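Local structure of protein bvu-3222 (Bacteroides vulgatus ATCC 8482, 3FYF) at residues B[69-74]-B[80-85]; B[147-152]-B[156-161]. The protein is of unknown function but is probably an exported, periplasmic protein of the DUF4251 family, built around a curled antiparallel beta sheet. All blocks are in the same frame, centred on the assembly; numbering follows the deposited sequence.

Contact 1: B[69-74]-B[80-85]; sequences TNYVEV and IIQTAF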
loop_
_atom_site.group_PDB
_atom_site.type_symbol
_atom_site.label_atom_id
_atom_site.label_comp_id
_atom_site.label_asym_id
_atom_site.label_seq_id
_atom_site.Cartn_x
_atom_site.Cartn_y
_atom_site.Cartn_z
ATOM N N THR B 69 0.700 -15.394 -6.444
ATOM C CA THR B 69 1.417 -16.132 -5.400
ATOM C C THR B 69 1.254 -15.542 -3.994
ATOM O O THR B 69 1.832 -16.048 -3.030
ATOM C CB THR B 69 2.924 -16.274 -5.730
ATOM O OG1 THR B 69 3.484 -14.983 -6.007
ATOM C CG2 THR B 69 3.134 -17.196 -6.936
ATOM N N ASN B 70 0.484 -14.463 -3.887
ATOM C CA ASN B 70 0.136 -13.876 -2.590
ATOM C C ASN B 70 -1.342 -13.530 -2.570
ATOM O O ASN B 70 -1.778 -12.572 -3.207
ATOM C CB ASN B 70 0.970 -12.629 -2.271
ATOM C CG ASN B 70 2.463 -12.905 -2.245
ATOM O OD1 ASN B 70 3.045 -13.123 -1.183
ATOM N ND2 ASN B 70 3.091 -12.894 -3.421
ATOM N N TYR B 71 -2.114 -14.339 -1.858
ATOM C CA TYR B 71 -3.552 -14.143 -1.783
ATOM C C TYR B 71 -4.146 -14.655 -0.474
ATOM O O TYR B 71 -3.499 -15.377 0.287
ATOM C CB TYR B 71 -4.266 -14.772 -2.995
ATOM C CG TYR B 71 -4.078 -16.269 -3.159
ATOM C CD1 TYR B 71 -4.941 -17.173 -2.537
ATOM C CD2 TYR B 71 -3.057 -16.781 -3.961
ATOM C CE1 TYR B 71 -4.781 -18.544 -2.685
ATOM C CE2 TYR B 71 -2.889 -18.158 -4.123
ATOM C CZ TYR B 71 -3.758 -19.032 -3.481
ATOM O OH TYR B 71 -3.605 -20.393 -3.620
ATOM N N VAL B 72 -5.385 -14.252 -0.226
ATOM C CA VAL B 72 -6.166 -14.730 0.900
ATOM C C VAL B 72 -7.525 -15.124 0.324
ATOM O O VAL B 72 -8.185 -14.314 -0.319
ATOM C CB VAL B 72 -6.280 -13.640 2.003
ATOM C CG1 VAL B 72 -7.482 -13.866 2.881
ATOM C CG2 VAL B 72 -5.011 -13.595 2.857
ATOM N N GLU B 73 -7.926 -16.374 0.529
ATOM C CA GLU B 73 -9.135 -16.894 -0.105
ATOM C C GLU B 73 -10.067 -17.578 0.893
ATOM O O GLU B 73 -9.610 -18.312 1.749
ATOM C CB GLU B 73 -8.754 -17.872 -1.219
ATOM C CG GLU B 73 -9.913 -18.260 -2.124
ATOM C CD GLU B 73 -9.626 -19.491 -2.953
ATOM O OE1 GLU B 73 -10.338 -20.498 -2.759
ATOM O OE2 GLU B 73 -8.694 -19.452 -3.789
ATOM N N VAL B 74 -11.368 -17.314 0.788
ATOM C CA VAL B 74 -12.385 -18.077 1.521
ATOM C C VAL B 74 -13.449 -18.525 0.525
ATOM O O VAL B 74 -14.015 -17.696 -0.185
ATOM C CB VAL B 74 -13.021 -17.267 2.683
ATOM C CG1 VAL B 74 -14.286 -17.936 3.219
ATOM C CG2 VAL B 74 -12.029 -17.078 3.814
ATOM N N ILE B 80 -7.927 -20.292 2.405
ATOM C CA ILE B 80 -6.501 -20.353 2.077
ATOM C C ILE B 80 -5.780 -19.034 2.409
ATOM O O ILE B 80 -6.246 -17.956 2.047
ATOM C CB ILE B 80 -6.286 -20.672 0.564
ATOM C CG1 ILE B 80 -7.092 -21.907 0.143
ATOM C CG2 ILE B 80 -4.796 -20.868 0.244
ATOM C CD1 ILE B 80 -7.305 -22.036 -1.352
ATOM N N ILE B 81 -4.650 -19.136 3.105
ATOM C CA ILE B 81 -3.677 -18.051 3.174
ATOM C C ILE B 81 -2.418 -18.510 2.444
ATOM O O ILE B 81 -1.740 -19.439 2.885
ATOM C CB ILE B 81 -3.327 -17.656 4.632
ATOM C CG1 ILE B 81 -4.573 -17.185 5.388
ATOM C CG2 ILE B 81 -2.232 -16.590 4.648
ATOM C CD1 ILE B 81 -4.419 -17.218 6.893
ATOM N N GLN B 82 -2.121 -17.864 1.320
ATOM C CA GLN B 82 -0.912 -18.154 0.554
ATOM C C GLN B 82 0.003 -16.935 0.477
ATOM O O GLN B 82 -0.429 -15.846 0.088
ATOM C CB GLN B 82 -1.270 -18.627 -0.858
ATOM C CG GLN B 82 -0.072 -19.067 -1.704
ATOM C CD GLN B 82 0.539 -20.369 -1.223
ATOM O OE1 GLN B 82 -0.117 -21.407 -1.223
ATOM N NE2 GLN B 82 1.806 -20.322 -0.823
ATOM N N THR B 83 1.264 -17.129 0.850
ATOM C CA THR B 83 2.291 -16.109 0.664
ATOM C C THR B 83 3.630 -16.737 0.253
ATOM O O THR B 83 3.873 -17.922 0.499
ATOM C CB THR B 83 2.428 -15.175 1.907
ATOM O OG1 THR B 83 3.128 -13.980 1.541
ATOM C CG2 THR B 83 3.131 -15.857 3.076
ATOM N N ALA B 84 4.483 -15.938 -0.380
ATOM C CA ALA B 84 5.776 -16.410 -0.881
ATOM C C ALA B 84 6.907 -16.300 0.149
ATOM O O ALA B 84 8.065 -16.602 -0.157
ATOM C CB ALA B 84 6.144 -15.667 -2.168
ATOM N N PHE B 85 6.564 -15.867 1.359
ATOM C CA PHE B 85 7.532 -15.790 2.447
ATOM C C PHE B 85 7.285 -16.882 3.482
ATOM O O PHE B 85 6.227 -17.511 3.496
ATOM C CB PHE B 85 7.481 -14.413 3.112
ATOM C CG PHE B 85 7.377 -13.274 2.138
ATOM C CD1 PHE B 85 8.505 -12.780 1.506
ATOM C CD2 PHE B 85 6.149 -12.696 1.856
ATOM C CE1 PHE B 85 8.413 -11.731 0.611
ATOM C CE2 PHE B 85 6.051 -11.647 0.961
ATOM C CZ PHE B 85 7.184 -11.165 0.338
#
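Tyr71 and Gln82 form a hydrogen-bonded pair in an antiparallel beta hairpin, whose strands 71-74 and 80-83 run 169° apart in direction. Four backbone bonds establish the register, among them Glu73 N to Ile80 O at 2.8 Å. Val72 and Ile81, a non-hydrogen-bonded pair, touch each other only lightly; their burial comes from the sheet that curls over them, Val72 resting on Tyr123 and Ile81 on Ile125. The other face borders solvent through the partly exposed Tyr71, Ile80 and Gln82, with buried Glu73 beside Ile80, yet it holds the close contacts between the strands. There chi1 of 60° places the Tyr71 ring between its own backbone N and carbonyl carbon, from where it leans across the partner strand. Gln82 CB lies over one ring face, 3.8 Å from the centroid and 17° off the normal, a CH-pi contact, while Ile80 CG2 comes obliquely to Tyr71 CE1 at 3.7 Å. Gln82 OE1 is hydrogen-bonded to Thr101 OG1. Just before strand 71-74, buried Asn70 ties the end of the partner strand, with ND2 bonded to Ser66 O. Two donors grip its OD1: Thr83 OG1 in the carbonyl plane at 2.9 Å, and Ala84 N from above that plane at 3.3 Å.

Contact 2: B[147-152]-B[156-161]; sequences VTINPN and NTLTMN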
loop_
_atom_site.group_PDB
_atom_site.type_symbol
_atom_site.label_atom_id
_atom_site.label_comp_id
_atom_site.label_asym_id
_atom_site.label_seq_id
_atom_site.Cartn_x
_atom_site.Cartn_y
_atom_site.Cartn_z
ATOM N N VAL B 147 -5.604 -6.947 4.543
ATOM C CA VAL B 147 -5.776 -8.200 5.293
ATOM C C VAL B 147 -4.615 -8.389 6.250
ATOM O O VAL B 147 -3.490 -8.551 5.805
ATOM C CB VAL B 147 -5.790 -9.431 4.356
ATOM C CG1 VAL B 147 -6.076 -10.690 5.138
ATOM C CG2 VAL B 147 -6.818 -9.277 3.289
ATOM N N THR B 148 -4.879 -8.385 7.556
ATOM C CA THR B 148 -3.819 -8.624 8.541
ATOM C C THR B 148 -3.925 -10.055 9.095
ATOM O O THR B 148 -4.992 -10.485 9.536
ATOM C CB THR B 148 -3.829 -7.559 9.672
ATOM O OG1 THR B 148 -3.710 -6.246 9.106
ATOM C CG2 THR B 148 -2.673 -7.756 10.631
ATOM N N ILE B 149 -2.808 -10.777 9.051
ATOM C CA ILE B 149 -2.737 -12.175 9.463
ATOM C C ILE B 149 -1.905 -12.352 10.746
ATOM O O ILE B 149 -0.768 -11.893 10.835
ATOM C CB ILE B 149 -2.176 -13.055 8.312
ATOM C CG1 ILE B 149 -3.090 -12.961 7.083
ATOM C CG2 ILE B 149 -2.028 -14.514 8.749
ATOM C CD1 ILE B 149 -2.342 -12.951 5.762
ATOM N N ASN B 150 -2.501 -13.020 11.728
ATOM C CA ASN B 150 -1.852 -13.357 12.995
ATOM C C ASN B 150 -1.708 -14.893 13.153
ATOM O O ASN B 150 -2.660 -15.562 13.543
ATOM C CB ASN B 150 -2.679 -12.748 14.139
ATOM C CG ASN B 150 -2.105 -13.030 15.527
ATOM O OD1 ASN B 150 -1.193 -13.839 15.704
ATOM N ND2 ASN B 150 -2.652 -12.347 16.524
ATOM N N PRO B 151 -0.519 -15.450 12.855
ATOM C CA PRO B 151 -0.325 -16.900 12.958
ATOM C C PRO B 151 0.029 -17.407 14.366
ATOM O O PRO B 151 0.868 -16.827 15.048
ATOM C CB PRO B 151 0.825 -17.162 11.986
ATOM C CG PRO B 151 1.626 -15.915 12.006
ATOM C CD PRO B 151 0.695 -14.774 12.364
ATOM N N ASN B 152 -0.632 -18.487 14.781
ATOM C CA ASN B 152 -0.359 -19.172 16.057
ATOM C C ASN B 152 -0.297 -18.249 17.272
ATOM O O ASN B 152 0.601 -18.378 18.103
ATOM C CB ASN B 152 0.928 -19.995 15.956
ATOM C CG ASN B 152 0.980 -20.839 14.700
ATOM O OD1 ASN B 152 0.115 -21.686 14.461
ATOM N ND2 ASN B 152 1.997 -20.604 13.885
ATOM N N ASN B 156 0.254 -9.945 15.254
ATOM C CA ASN B 156 0.138 -9.514 13.861
ATOM C C ASN B 156 1.513 -9.463 13.213
ATOM O O ASN B 156 2.425 -8.793 13.708
ATOM C CB ASN B 156 -0.539 -8.152 13.763
ATOM C CG ASN B 156 -2.041 -8.233 13.951
ATOM O OD1 ASN B 156 -2.660 -9.277 13.714
ATOM N ND2 ASN B 156 -2.644 -7.118 14.350
ATOM N N THR B 157 1.655 -10.199 12.120
ATOM C CA THR B 157 2.954 -10.427 11.518
ATOM C C THR B 157 2.983 -9.993 10.053
ATOM O O THR B 157 3.995 -9.476 9.587
ATOM C CB THR B 157 3.364 -11.919 11.641
ATOM O OG1 THR B 157 2.917 -12.434 12.898
ATOM C CG2 THR B 157 4.877 -12.077 11.555
ATOM N N LEU B 158 1.875 -10.188 9.341
ATOM C CA LEU B 158 1.846 -9.937 7.901
ATOM C C LEU B 158 0.544 -9.279 7.441
ATOM O O LEU B 158 -0.543 -9.744 7.758
ATOM C CB LEU B 158 2.096 -11.247 7.132
ATOM C CG LEU B 158 2.340 -11.185 5.620
ATOM C CD1 LEU B 158 3.462 -12.117 5.193
ATOM C CD2 LEU B 158 1.075 -11.483 4.845
ATOM N N THR B 159 0.673 -8.204 6.670
ATOM C CA THR B 159 -0.483 -7.526 6.102
ATOM C C THR B 159 -0.401 -7.564 4.571
ATOM O O THR B 159 0.644 -7.271 4.013
ATOM C CB THR B 159 -0.569 -6.067 6.602
ATOM O OG1 THR B 159 -0.627 -6.051 8.036
ATOM C CG2 THR B 159 -1.801 -5.368 6.056
ATOM N N MET B 160 -1.497 -7.943 3.912
ATOM C CA MET B 160 -1.615 -7.895 2.450
ATOM C C MET B 160 -2.575 -6.790 2.051
ATOM O O MET B 160 -3.720 -6.763 2.513
ATOM C CB MET B 160 -2.171 -9.210 1.891
ATOM C CG MET B 160 -1.302 -10.431 2.110
ATOM S SD MET B 160 -1.835 -11.879 1.157
ATOM C CE MET B 160 -0.478 -12.917 1.582
ATOM N N ASN B 161 -2.113 -5.892 1.181
ATOM C CA ASN B 161 -2.944 -4.812 0.662
ATOM C C ASN B 161 -3.228 -5.058 -0.794
ATOM O O ASN B 161 -2.309 -5.260 -1.572
ATOM C CB ASN B 161 -2.244 -3.460 0.829
ATOM C CG ASN B 161 -1.972 -3.132 2.284
ATOM O OD1 ASN B 161 -2.897 -3.068 3.094
ATOM N ND2 ASN B 161 -0.705 -2.928 2.623
HETATM O O HOH W 1 -4.999 -10.270 12.480
#
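Ile149 faces both Thr157 and Leu158, which makes a classic beta bulge near the turn of this antiparallel hairpin. The backbone bonds record it: Ile149 O accepts from Thr157 N at 3.2 Å and only weakly from Leu158 N at 3.5 Å, whereas Ile149 N reaches Leu158 O at 2.8 Å, nearly along the C=O axis. Val147 and Met160 complete the ladder with two reciprocal bonds. Apolar contacts occupy the buried face, where Ile149 and Leu158 lie side by side and point the same way, CD1 to CD2 3.8 Å apart. On the partly exposed face the hydroxyls of Thr148 and Thr159 share a hydrogen bond, OG1 to OG1 3.3 Å. Thr148 CG2, anti to the backbone N, extends to the side-chain amide of Asn156, touching CG at 3.4 Å; the two side chains cross at about a right angle. A water also lies within bonding distance of Thr148 O and Asn156 OD1. Replacing Thr148 with an alanine would probably leave the Thr159 hydroxyl without this partner and open a gap beside the Asn156 amide. The chemistry thus divides the hairpin into an apolar face turned inward and a polar, partly exposed one, with a water at its Thr148-Asn156 end.

Contacts 1 and 2 are two hairpins of one curled antiparallel sheet, their centres about 11 Å apart. They follow in series along the chain: 69-74 with 80-85 closes before 147-152 with 156-161 opens. Strand 48-52 pairs with both 71-75 and 158-166 and so bridges the hairpins through the sheet. Their inner faces also meet directly: Ile81 CG2 lies 3.8 Å from Ile149 CD1, Val72 CG2 lies 3.8 Å from Val147 CG1, and the Met160 methyl CE reaches Thr83 CB at 3.7 Å. Residues far apart in sequence therefore share one largely apolar interior, while Tyr71 and Thr148, both partly exposed, lie on the opposite faces of their hairpins.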